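E3 ubiquitin-protein ligase HERC2 (Homo sapiens, PDB 4L1M) is a giant E3 ubiquitin ligase that probably transfers ubiquitin through its HECT domain, while RCC1-like beta-propellers such as this one probably serve as binding platforms. Local coordinates at residues Tyr75-Ala78 with Thr83-Pro86. Numbering follows the deposited sequence.
Sequences YTQA and TLAP
The side-chain amide of Gln77 reaches from strand 74-78 to the backbone of residues 83-86 and grips it through both of its ends. Its OE1 accepts the N-H of Ala85 at 2.8 Å in a fairly straight bond (161° at the hydrogen), although the donor stands well above the carbonyl plane. On the other end, NE2 donates to Thr83 O over 3.1 Å. The same nitrogen also gives a longer bond to Ala78 O, 3.3 Å away and approached in the plane of that carbonyl. Three bonds therefore hold the amide's rotation, two of them to the loop backbone and one to Ala78 of its own strand. With CG anti to the backbone N (chi1 174°), the chain leaves the strand toward the loop; a bend at chi2 then turns the amide along the backbone of 83-85.

Van der Waals contacts accompany these bonds. Leu84 crosses the Gln77 side chain at about a right angle, its CD1 resting 3.8 Å from Gln77 CD. Toward the start of segment 75-78, Pro86 CB meets Tyr75 CB at 3.8 Å. The Tyr75 ring turns an edge to the carbonyl of Pro86, with CD2 3.7 Å from Pro86 O. Weaker in kind, a CA-H...O contact from Pro86 CA to Thr76 O (3.5 Å) lies where the backbones come close, one residue before Gln87 pairs with Thr76.

That pairing marks the entry to the short edge strand 87-88. The contact thus ties the loop that links the third and fourth strands (74-78 and 87-88) of a four-stranded antiparallel propeller blade back onto strand 74-78, near the periphery of the propeller. Strand 64-69 flanks strand 74-78 across the sheet from strand 87-88, and Trp35 packs against both Gln77 and Leu84.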
ATOM      1  N   TYR A  75       1.977  -7.153  15.497  1.00 39.38           N
ATOM      2  CA  TYR A  75       2.173  -6.197  16.556  1.00 39.45           C
ATOM      3  C   TYR A  75       1.763  -4.845  16.087  1.00 38.77           C
ATOM      4  O   TYR A  75       1.750  -4.575  14.874  1.00 38.77           O
ATOM      5  CB  TYR A  75       3.634  -6.153  16.963  1.00 40.65           C
ATOM      6  CG  TYR A  75       4.106  -7.446  17.563  1.00 41.43           C
ATOM      7  CD1 TYR A  75       4.386  -8.533  16.752  1.00 41.28           C
ATOM      8  CD2 TYR A  75       4.231  -7.602  18.934  1.00 41.88           C
ATOM      9  CE1 TYR A  75       4.803  -9.736  17.297  1.00 42.45           C
ATOM     10  CE2 TYR A  75       4.633  -8.809  19.477  1.00 43.04           C
ATOM     11  CZ  TYR A  75       4.920  -9.869  18.648  1.00 43.15           C
ATOM     12  OH  TYR A  75       5.352 -11.080  19.138  1.00 45.26           O
ATOM     13  N   THR A  76       1.434  -3.975  17.037  1.00 38.43           N
ATOM     14  CA  THR A  76       1.039  -2.622  16.694  1.00 37.43           C
ATOM     15  C   THR A  76       1.844  -1.614  17.496  1.00 37.98           C
ATOM     16  O   THR A  76       2.163  -1.850  18.667  1.00 40.31           O
ATOM     17  CB  THR A  76      -0.498  -2.411  16.878  1.00 37.54           C
ATOM     18  OG1 THR A  76      -0.865  -1.103  16.431  1.00 37.25           O
ATOM     19  CG2 THR A  76      -0.947  -2.588  18.344  1.00 39.02           C
ATOM     20  N   GLN A  77       2.153  -0.491  16.864  1.00 37.14           N
ATOM     21  CA  GLN A  77       2.896   0.587  17.483  1.00 38.05           C
ATOM     22  C   GLN A  77       2.383   1.929  16.941  1.00 39.02           C
ATOM     23  O   GLN A  77       2.175   2.076  15.734  1.00 37.63           O
ATOM     24  CB  GLN A  77       4.365   0.435  17.130  1.00 37.71           C
ATOM     25  CG  GLN A  77       5.277   1.570  17.581  1.00 38.70           C
ATOM     26  CD  GLN A  77       5.528   1.586  19.070  1.00 40.40           C
ATOM     27  OE1 GLN A  77       5.681   0.554  19.700  1.00 40.64           O
ATOM     28  NE2 GLN A  77       5.597   2.772  19.641  1.00 42.11           N
ATOM     29  N   ALA A  78       2.239   2.927  17.821  1.00 41.29           N
ATOM     30  CA  ALA A  78       1.884   4.297  17.385  1.00 41.60           C
ATOM     31  C   ALA A  78       3.135   5.058  16.981  1.00 42.61           C
ATOM     32  O   ALA A  78       4.178   4.923  17.610  1.00 44.74           O
ATOM     33  CB  ALA A  78       1.157   5.053  18.500  1.00 42.27           C
ATOM     34  N   THR A  83       7.517   5.847  23.751  1.00 70.22           N
ATOM     35  CA  THR A  83       8.353   4.670  23.901  1.00 67.60           C
ATOM     36  C   THR A  83       8.063   3.749  22.726  1.00 60.02           C
ATOM     37  O   THR A  83       6.908   3.608  22.291  1.00 58.49           O
ATOM     38  CB  THR A  83       8.144   4.018  25.303  1.00 71.59           C
ATOM     39  OG1 THR A  83       8.949   2.840  25.471  1.00 74.20           O
ATOM     40  CG2 THR A  83       6.696   3.662  25.551  1.00 72.43           C
ATOM     41  N   LEU A  84       9.132   3.198  22.156  1.00 55.58           N
ATOM     42  CA  LEU A  84       9.036   2.142  21.142  1.00 49.99           C
ATOM     43  C   LEU A  84       8.864   0.812  21.844  1.00 48.94           C
ATOM     44  O   LEU A  84       9.720   0.425  22.609  1.00 50.84           O
ATOM     45  CB  LEU A  84      10.296   2.119  20.321  1.00 49.58           C
ATOM     46  CG  LEU A  84      10.429   0.989  19.301  1.00 48.61           C
ATOM     47  CD1 LEU A  84       9.210   0.888  18.388  1.00 47.11           C
ATOM     48  CD2 LEU A  84      11.695   1.183  18.479  1.00 48.88           C
ATOM     49  N   ALA A  85       7.747   0.129  21.615  1.00 47.37           N
ATOM     50  CA  ALA A  85       7.383  -1.097  22.353  1.00 48.24           C
ATOM     51  C   ALA A  85       6.149  -1.735  21.719  1.00 46.84           C
ATOM     52  O   ALA A  85       5.025  -1.577  22.205  1.00 47.37           O
ATOM     53  CB  ALA A  85       7.129  -0.806  23.823  1.00 49.49           C
ATOM     54  N   PRO A  86       6.353  -2.468  20.630  1.00 45.61           N
ATOM     55  CA  PRO A  86       5.200  -2.947  19.907  1.00 44.36           C
ATOM     56  C   PRO A  86       4.414  -3.950  20.702  1.00 44.46           C
ATOM     57  O   PRO A  86       4.975  -4.844  21.338  1.00 44.26           O
ATOM     58  CB  PRO A  86       5.809  -3.606  18.659  1.00 44.61           C
ATOM     59  CG  PRO A  86       7.242  -3.178  18.648  1.00 45.23           C
ATOM     60  CD  PRO A  86       7.605  -2.984  20.069  1.00 45.91           C
TER